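Local structure of peptidoglycan glycosyltransferase (Burkholderia ambifaria, 5UY7) at residues Ala399-Pro408 with Ile420-Ala431; Glu433-Val441 with Gly483-Arg491. The protein is a penicillin-binding protein of bacteria whose modelled part is mostly a domain of the same superfamily as the serine beta-lactamases. All coordinates share one frame; numbering follows the deposited sequence.

Contact 1: residues Ala399-Pro408 with Ile420-Ala431; sequences AIAHDGEMMP and ITGTQVFTPTTA
The Q424 side chain folds back over the turn at D403 and G404, its OE1 resting 3.7 Å from E405 CB. A bend at chi2 (74°) brings its amide round, and NE2 gives a nearly straight bond to F426 O (2.8 Å), close to the amide plane; it reaches D403 O only weakly, at 3.4 Å. This amide lies beside a type I' turn, H402 to E405, that leads from helix 390-401 into a short antiparallel pairing. There M406 and T423 form a hydrogen-bonded pair, M406 N to T423 O at 2.8 Å. G404 O takes two donors: V425 N at 2.8 Å, nearly head-on, and F426 N at 3.1 Å on a lone pair in the carbonyl plane. The backbone angles of G404 call for glycine, and F426 O stands where a CB would be. A431 CB separately approaches G404 N. The M407 and I420 side chains cross at about a right angle, M407 CE touching I420 CG2. The contact joins helix 390-401 to the start of helix 428-442 in the transpeptidase-type domain, F426 packing on helix 273-282. Backbone bonds thus fix the pairing, while waters bridge Q424 NE2 to D403 O and D403 OD1 to P428 O.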
loop_
_atom_site.group_PDB
_atom_site.type_symbol
_atom_site.label_atom_id
_atom_site.label_comp_id
_atom_site.label_asym_id
_atom_site.label_seq_id
_atom_site.Cartn_x
_atom_site.Cartn_y
_atom_site.Cartn_z
ATOM N N ALA A 399 5.794 4.620 6.041
ATOM C CA ALA A 399 5.435 5.878 6.688
ATOM C C ALA A 399 4.210 5.698 7.564
ATOM O O ALA A 399 4.124 6.280 8.647
ATOM C CB ALA A 399 5.193 6.969 5.644
ATOM N N ILE A 400 3.254 4.880 7.120
ATOM C CA ILE A 400 2.070 4.637 7.930
ATOM C C ILE A 400 2.405 3.692 9.071
ATOM O O ILE A 400 1.887 3.831 10.181
ATOM C CB ILE A 400 0.941 4.084 7.035
ATOM C CG1 ILE A 400 0.479 5.175 6.062
ATOM C CG2 ILE A 400 -0.231 3.544 7.882
ATOM C CD1 ILE A 400 -0.465 4.648 4.982
ATOM N N ALA A 401 3.302 2.731 8.820
ATOM C CA ALA A 401 3.653 1.751 9.844
ATOM C C ALA A 401 4.484 2.358 10.965
ATOM O O ALA A 401 4.273 2.029 12.137
ATOM C CB ALA A 401 4.427 0.590 9.210
ATOM N N HIS A 402 5.450 3.206 10.621
ATOM C CA HIS A 402 6.453 3.736 11.554
ATOM C C HIS A 402 6.067 5.125 12.050
ATOM O O HIS A 402 6.837 6.080 11.952
ATOM C CB HIS A 402 7.823 3.750 10.875
ATOM C CG HIS A 402 8.979 4.010 11.799
ATOM N ND1 HIS A 402 9.953 3.067 12.046
ATOM C CD2 HIS A 402 9.333 5.107 12.512
ATOM C CE1 HIS A 402 10.847 3.567 12.883
ATOM N NE2 HIS A 402 10.494 4.802 13.180
ATOM N N ASP A 403 4.839 5.253 12.560
ATOM C CA ASP A 403 4.387 6.458 13.255
ATOM C C ASP A 403 4.574 7.726 12.422
ATOM O O ASP A 403 4.885 8.798 12.949
ATOM C CB ASP A 403 5.085 6.596 14.603
ATOM C CG ASP A 403 4.586 5.585 15.611
ATOM O OD1 ASP A 403 3.664 4.814 15.263
ATOM O OD2 ASP A 403 5.110 5.556 16.741
ATOM N N GLY A 404 4.360 7.613 11.116
ATOM C CA GLY A 404 4.404 8.768 10.246
ATOM C C GLY A 404 5.745 9.030 9.596
ATOM O O GLY A 404 5.822 9.884 8.705
ATOM N N GLU A 405 6.793 8.303 9.981
ATOM C CA GLU A 405 8.148 8.556 9.495
ATOM C C GLU A 405 8.520 7.471 8.494
ATOM O O GLU A 405 8.634 6.296 8.857
ATOM C CB GLU A 405 9.140 8.595 10.650
ATOM C CG GLU A 405 10.546 8.983 10.192
ATOM C CD GLU A 405 11.540 9.038 11.334
ATOM O OE1 GLU A 405 11.294 8.377 12.362
ATOM O OE2 GLU A 405 12.561 9.749 11.203
ATOM N N MET A 406 8.698 7.859 7.238
ATOM C CA MET A 406 9.095 6.904 6.210
ATOM C C MET A 406 10.571 6.564 6.353
ATOM O O MET A 406 11.426 7.452 6.416
ATOM C CB MET A 406 8.821 7.456 4.817
ATOM C CG MET A 406 9.015 6.377 3.760
ATOM S SD MET A 406 8.637 6.948 2.113
ATOM C CE MET A 406 9.982 8.061 1.809
ATOM N N MET A 407 10.872 5.281 6.364
ATOM C CA MET A 407 12.212 4.784 6.605
ATOM C C MET A 407 12.983 4.654 5.298
ATOM O O MET A 407 12.403 4.329 4.260
ATOM C CB MET A 407 12.146 3.422 7.291
ATOM C CG MET A 407 11.442 3.473 8.633
ATOM S SD MET A 407 12.396 4.488 9.784
ATOM C CE MET A 407 13.728 3.377 10.191
ATOM N N PRO A 408 14.291 4.910 5.307
ATOM C CA PRO A 408 15.100 4.591 4.127
ATOM C C PRO A 408 15.133 3.079 3.987
ATOM O O PRO A 408 15.503 2.369 4.925
ATOM C CB PRO A 408 16.483 5.164 4.468
ATOM C CG PRO A 408 16.291 5.973 5.729
ATOM C CD PRO A 408 15.119 5.380 6.428
ATOM N N ILE A 420 19.209 6.223 12.394
ATOM C CA ILE A 420 18.529 6.130 11.107
ATOM C C ILE A 420 17.664 7.374 10.956
ATOM O O ILE A 420 16.685 7.550 11.688
ATOM C CB ILE A 420 17.679 4.856 11.009
ATOM C CG1 ILE A 420 18.510 3.620 11.351
ATOM C CG2 ILE A 420 17.082 4.722 9.617
ATOM C CD1 ILE A 420 17.696 2.342 11.386
ATOM N N THR A 421 18.011 8.243 10.013
ATOM C CA THR A 421 17.196 9.418 9.734
ATOM C C THR A 421 16.166 9.057 8.671
ATOM O O THR A 421 16.523 8.727 7.535
ATOM C CB THR A 421 18.044 10.607 9.279
ATOM O OG1 THR A 421 18.617 10.341 7.992
ATOM C CG2 THR A 421 19.155 10.886 10.284
ATOM N N GLY A 422 14.892 9.094 9.049
ATOM C CA GLY A 422 13.809 8.952 8.109
ATOM C C GLY A 422 13.279 10.302 7.660
ATOM O O GLY A 422 13.866 11.357 7.904
ATOM N N THR A 423 12.133 10.254 6.993
ATOM C CA THR A 423 11.448 11.447 6.512
ATOM C C THR A 423 10.081 11.498 7.177
ATOM O O THR A 423 9.285 10.569 7.027
ATOM C CB THR A 423 11.304 11.420 4.986
ATOM O OG1 THR A 423 12.603 11.462 4.393
ATOM C CG2 THR A 423 10.481 12.604 4.500
ATOM N N GLN A 424 9.806 12.576 7.902
ATOM C CA GLN A 424 8.502 12.689 8.543
ATOM C C GLN A 424 7.466 13.057 7.492
ATOM O O GLN A 424 7.487 14.168 6.949
ATOM C CB GLN A 424 8.526 13.726 9.657
ATOM C CG GLN A 424 7.374 13.535 10.635
ATOM C CD GLN A 424 7.595 12.327 11.533
ATOM O OE1 GLN A 424 8.729 12.041 11.930
ATOM N NE2 GLN A 424 6.513 11.619 11.864
ATOM N N VAL A 425 6.567 12.125 7.205
ATOM C CA VAL A 425 5.534 12.291 6.186
ATOM C C VAL A 425 4.218 12.738 6.799
ATOM O O VAL A 425 3.564 13.652 6.293
ATOM C CB VAL A 425 5.360 10.978 5.399
ATOM C CG1 VAL A 425 4.186 11.101 4.439
ATOM C CG2 VAL A 425 6.640 10.674 4.643
ATOM N N PHE A 426 3.820 12.102 7.901
ATOM C CA PHE A 426 2.614 12.432 8.648
ATOM C C PHE A 426 2.967 12.484 10.130
ATOM O O PHE A 426 4.031 12.017 10.545
ATOM C CB PHE A 426 1.503 11.386 8.409
ATOM C CG PHE A 426 1.207 11.129 6.955
ATOM C CD1 PHE A 426 0.725 12.144 6.146
ATOM C CD2 PHE A 426 1.384 9.872 6.405
ATOM C CE1 PHE A 426 0.452 11.913 4.800
ATOM C CE2 PHE A 426 1.111 9.629 5.057
ATOM C CZ PHE A 426 0.648 10.651 4.254
ATOM N N THR A 427 2.080 13.055 10.947
ATOM C CA THR A 427 2.285 12.983 12.384
ATOM C C THR A 427 1.981 11.575 12.884
ATOM O O THR A 427 1.295 10.799 12.213
ATOM C CB THR A 427 1.391 13.974 13.125
ATOM O OG1 THR A 427 0.019 13.641 12.874
ATOM C CG2 THR A 427 1.669 15.402 12.681
ATOM N N PRO A 428 2.504 11.210 14.057
ATOM C CA PRO A 428 2.158 9.896 14.623
ATOM C C PRO A 428 0.666 9.713 14.820
ATOM O O PRO A 428 0.151 8.603 14.645
ATOM C CB PRO A 428 2.911 9.888 15.963
ATOM C CG PRO A 428 4.064 10.825 15.755
ATOM C CD PRO A 428 3.578 11.890 14.814
ATOM N N THR A 429 -0.046 10.779 15.195
ATOM C CA THR A 429 -1.490 10.666 15.396
ATOM C C THR A 429 -2.185 10.253 14.109
ATOM O O THR A 429 -3.006 9.323 14.093
ATOM C CB THR A 429 -2.046 11.992 15.904
ATOM O OG1 THR A 429 -1.540 12.236 17.222
ATOM C CG2 THR A 429 -3.568 11.952 15.933
ATOM N N THR A 430 -1.843 10.916 13.004
ATOM C CA THR A 430 -2.407 10.531 11.712
ATOM C C THR A 430 -2.092 9.082 11.383
ATOM O O THR A 430 -2.975 8.323 10.974
ATOM C CB THR A 430 -1.872 11.447 10.616
ATOM O OG1 THR A 430 -2.368 12.760 10.847
ATOM C CG2 THR A 430 -2.317 10.960 9.220
ATOM N N ALA A 431 -0.829 8.681 11.552
ATOM C CA ALA A 431 -0.443 7.321 11.181
ATOM C C ALA A 431 -1.213 6.299 12.001
ATOM O O ALA A 431 -1.685 5.289 11.460
ATOM C CB ALA A 431 1.067 7.127 11.355
HETATM O O HOH W 1 1.698 6.259 14.910
HETATM O O HOH W 2 7.205 9.545 14.140
#

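Contact 2: residues Glu433-Val441 with Gly483-Arg491; sequences EVRTMLETV and GMAPMPNPR
R435 reaches from helix 428-442 across the loop after strand 477-485, with M484 and P490 lying across its methylenes. Its CG stands anti to the carbonyl carbon (chi1 -72°) and the chain bends at chi3, which brings the guanidinium to P488 O. NE bonds that carbonyl at 2.8 Å, the oxygen lying at the edge of the group though somewhat tilted from its plane; NH2 adds a weak, longer bond to the same atom. M484 crosses the arginine at about a right angle, SD lying 3.9 Å from R435 CD, and P490 CD meets the same carbon obliquely at 3.7 Å. M484 goes on to cross L438 at a similar angle, M484 CE against L438 CD1 at 3.7 Å. L438 in turn touches P274, beside what is probably the SxxK motif of this family. One turn on from R435, E439 and M487 slide past each other in opposite directions, E439 CG 3.5 Å from M487 CG. M487 bends at chi2 to carry its CE against R435 O and L438 CB. The carboxylate of E439 is held by a salt bridge to R457. Peptide bonds before P486 and P488 are cis, turning the chain sharply where it presents the P488 carbonyl. The chemistry is therefore mixed: a buried arginine gives its N-H groups mainly to the main-chain oxygens of P488 and I400, with a long, weak ion pair from NH2 to D403 OD1, while M484 on the strand and M487 in the loop pack against the helix, M487 also against the E439 carboxylate.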
loop_
_atom_site.group_PDB
_atom_site.type_symbol
_atom_site.label_atom_id
_atom_site.label_comp_id
_atom_site.label_asym_id
_atom_site.label_seq_id
_atom_site.Cartn_x
_atom_site.Cartn_y
_atom_site.Cartn_z
ATOM N N GLU A 433 -4.198 6.703 13.403
ATOM C CA GLU A 433 -5.588 6.716 12.932
ATOM C C GLU A 433 -5.746 5.887 11.667
ATOM O O GLU A 433 -6.712 5.124 11.529
ATOM C CB GLU A 433 -6.049 8.157 12.683
ATOM C CG GLU A 433 -6.313 8.953 13.946
ATOM C CD GLU A 433 -6.551 10.437 13.679
ATOM O OE1 GLU A 433 -6.153 10.922 12.599
ATOM O OE2 GLU A 433 -7.142 11.113 14.555
ATOM N N VAL A 434 -4.797 6.005 10.737
ATOM C CA VAL A 434 -4.924 5.274 9.481
ATOM C C VAL A 434 -4.651 3.787 9.687
ATOM O O VAL A 434 -5.303 2.945 9.056
ATOM C CB VAL A 434 -4.014 5.913 8.414
ATOM C CG1 VAL A 434 -3.978 5.070 7.148
ATOM C CG2 VAL A 434 -4.542 7.303 8.096
ATOM N N ARG A 435 -3.734 3.427 10.588
ATOM C CA ARG A 435 -3.523 2.004 10.856
ATOM C C ARG A 435 -4.806 1.359 11.365
ATOM O O ARG A 435 -5.138 0.230 10.971
ATOM C CB ARG A 435 -2.380 1.802 11.852
ATOM C CG ARG A 435 -0.984 2.082 11.249
ATOM C CD ARG A 435 0.152 1.453 12.063
ATOM N NE ARG A 435 0.163 1.861 13.462
ATOM C CZ ARG A 435 0.682 2.997 13.917
ATOM N NH1 ARG A 435 1.223 3.877 13.084
ATOM N NH2 ARG A 435 0.658 3.255 15.217
ATOM N N THR A 436 -5.546 2.069 12.233
ATOM C CA THR A 436 -6.845 1.575 12.688
ATOM C C THR A 436 -7.781 1.356 11.505
ATOM O O THR A 436 -8.471 0.325 11.425
ATOM C CB THR A 436 -7.439 2.556 13.711
ATOM O OG1 THR A 436 -6.586 2.604 14.866
ATOM C CG2 THR A 436 -8.865 2.149 14.145
ATOM N N MET A 437 -7.800 2.301 10.558
ATOM C CA MET A 437 -8.648 2.143 9.379
ATOM C C MET A 437 -8.199 0.965 8.524
ATOM O O MET A 437 -9.033 0.245 7.963
ATOM C CB MET A 437 -8.645 3.432 8.559
ATOM C CG MET A 437 -9.208 4.622 9.322
ATOM S SD MET A 437 -8.989 6.100 8.315
ATOM C CE MET A 437 -9.612 7.364 9.434
ATOM N N LEU A 438 -6.888 0.757 8.405
ATOM C CA LEU A 438 -6.402 -0.346 7.570
ATOM C C LEU A 438 -6.829 -1.703 8.122
ATOM O O LEU A 438 -7.023 -2.646 7.349
ATOM C CB LEU A 438 -4.881 -0.291 7.444
ATOM C CG LEU A 438 -4.300 0.838 6.588
ATOM C CD1 LEU A 438 -2.780 0.746 6.619
ATOM C CD2 LEU A 438 -4.808 0.797 5.138
ATOM N N GLU A 439 -6.963 -1.829 9.445
ATOM C CA GLU A 439 -7.464 -3.082 10.009
ATOM C C GLU A 439 -8.881 -3.379 9.542
ATOM O O GLU A 439 -9.251 -4.553 9.390
ATOM C CB GLU A 439 -7.450 -3.043 11.537
ATOM C CG GLU A 439 -6.093 -3.022 12.165
ATOM C CD GLU A 439 -6.162 -3.244 13.677
ATOM O OE1 GLU A 439 -6.639 -4.314 14.108
ATOM O OE2 GLU A 439 -5.777 -2.319 14.415
ATOM N N THR A 440 -9.710 -2.339 9.349
ATOM C CA THR A 440 -11.096 -2.597 8.963
ATOM C C THR A 440 -11.196 -3.166 7.556
ATOM O O THR A 440 -12.220 -3.773 7.217
ATOM C CB THR A 440 -11.965 -1.331 9.071
ATOM O OG1 THR A 440 -11.647 -0.402 8.019
ATOM C CG2 THR A 440 -11.793 -0.662 10.445
ATOM N N VAL A 441 -10.145 -3.009 6.747
ATOM C CA VAL A 441 -10.160 -3.485 5.366
ATOM C C VAL A 441 -10.283 -5.004 5.314
ATOM O O VAL A 441 -10.925 -5.557 4.414
ATOM C CB VAL A 441 -8.889 -3.007 4.637
ATOM C CG1 VAL A 441 -8.784 -3.659 3.264
ATOM C CG2 VAL A 441 -8.865 -1.483 4.527
ATOM N N GLY A 483 0.528 -4.218 2.921
ATOM C CA GLY A 483 -0.001 -4.165 4.268
ATOM C C GLY A 483 1.098 -4.282 5.298
ATOM O O GLY A 483 2.282 -4.244 4.970
ATOM N N MET A 484 0.692 -4.401 6.565
ATOM C CA MET A 484 1.660 -4.384 7.662
ATOM C C MET A 484 1.113 -5.221 8.809
ATOM O O MET A 484 -0.092 -5.462 8.895
ATOM C CB MET A 484 1.944 -2.942 8.105
ATOM C CG MET A 484 0.682 -2.215 8.629
ATOM S SD MET A 484 0.850 -0.417 8.752
ATOM C CE MET A 484 0.862 0.005 6.996
ATOM N N ALA A 485 2.014 -5.694 9.674
ATOM C CA ALA A 485 1.637 -6.643 10.717
ATOM C C ALA A 485 2.684 -6.607 11.818
ATOM O O ALA A 485 3.865 -6.431 11.525
ATOM C CB ALA A 485 1.532 -8.070 10.152
ATOM N N PRO A 486 2.294 -6.792 13.081
ATOM C CA PRO A 486 0.928 -6.891 13.587
ATOM C C PRO A 486 0.468 -5.512 14.020
ATOM O O PRO A 486 1.293 -4.703 14.434
ATOM C CB PRO A 486 1.067 -7.829 14.787
ATOM C CG PRO A 486 2.434 -7.529 15.325
ATOM C CD PRO A 486 3.282 -7.081 14.140
ATOM N N MET A 487 -0.807 -5.252 13.953
ATOM C CA MET A 487 -1.298 -4.006 14.505
ATOM C C MET A 487 -1.436 -4.146 16.020
ATOM O O MET A 487 -1.624 -5.258 16.534
ATOM C CB MET A 487 -2.641 -3.658 13.875
ATOM C CG MET A 487 -2.592 -3.528 12.357
ATOM S SD MET A 487 -1.634 -2.088 11.835
ATOM C CE MET A 487 -2.397 -1.791 10.227
ATOM N N PRO A 488 -1.370 -3.031 16.767
ATOM C CA PRO A 488 -1.279 -1.653 16.266
ATOM C C PRO A 488 0.134 -1.142 16.033
ATOM O O PRO A 488 0.283 -0.023 15.533
ATOM C CB PRO A 488 -1.919 -0.854 17.382
ATOM C CG PRO A 488 -1.470 -1.586 18.604
ATOM C CD PRO A 488 -1.499 -3.059 18.234
ATOM N N ASN A 489 1.151 -1.928 16.392
ATOM C CA ASN A 489 2.548 -1.507 16.277
ATOM C C ASN A 489 3.274 -2.468 15.345
ATOM O O ASN A 489 3.944 -3.409 15.799
ATOM C CB ASN A 489 3.215 -1.449 17.648
ATOM C CG ASN A 489 2.539 -0.456 18.566
ATOM O OD1 ASN A 489 2.237 0.669 18.161
ATOM N ND2 ASN A 489 2.270 -0.873 19.791
ATOM N N PRO A 490 3.195 -2.251 14.037
ATOM C CA PRO A 490 3.683 -3.276 13.111
ATOM C C PRO A 490 5.189 -3.436 13.135
ATOM O O PRO A 490 5.954 -2.496 13.394
ATOM C CB PRO A 490 3.200 -2.797 11.736
ATOM C CG PRO A 490 2.789 -1.371 11.921
ATOM C CD PRO A 490 2.440 -1.184 13.354
ATOM N N ARG A 491 5.596 -4.671 12.869
ATOM C CA ARG A 491 6.990 -5.056 12.734
ATOM C C ARG A 491 7.442 -5.113 11.288
ATOM O O ARG A 491 8.613 -4.818 11.001
ATOM C CB ARG A 491 7.202 -6.428 13.380
ATOM C CG ARG A 491 8.615 -6.945 13.269
ATOM C CD ARG A 491 8.987 -7.744 14.486
ATOM N NE ARG A 491 10.296 -8.358 14.323
ATOM C CZ ARG A 491 10.809 -9.230 15.177
ATOM N NH1 ARG A 491 10.115 -9.580 16.248
ATOM N NH2 ARG A 491 12.009 -9.749 14.957
#

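In the fold
Both contacts draw on helix 428-442, contact 1 at its start and contact 2 one turn and more further along. Contact 2 lies nearer the middle of the chain, about 11 Å from its centre against about 14 Å for contact 1. Contact 1 buries more surface, 727 Å² against 326 Å², and runs from the buried helix end out to an exposed strand pairing, held mainly by backbone hydrogen bonds. Contact 2 joins helix to the end of strand 477-485 and relies on side chains, with methionine packing and one arginine. That arginine links the two: R435 NH1 probably hydrogen-bonds I400 O at 3.0 Å, and NH2 reaches D403 weakly.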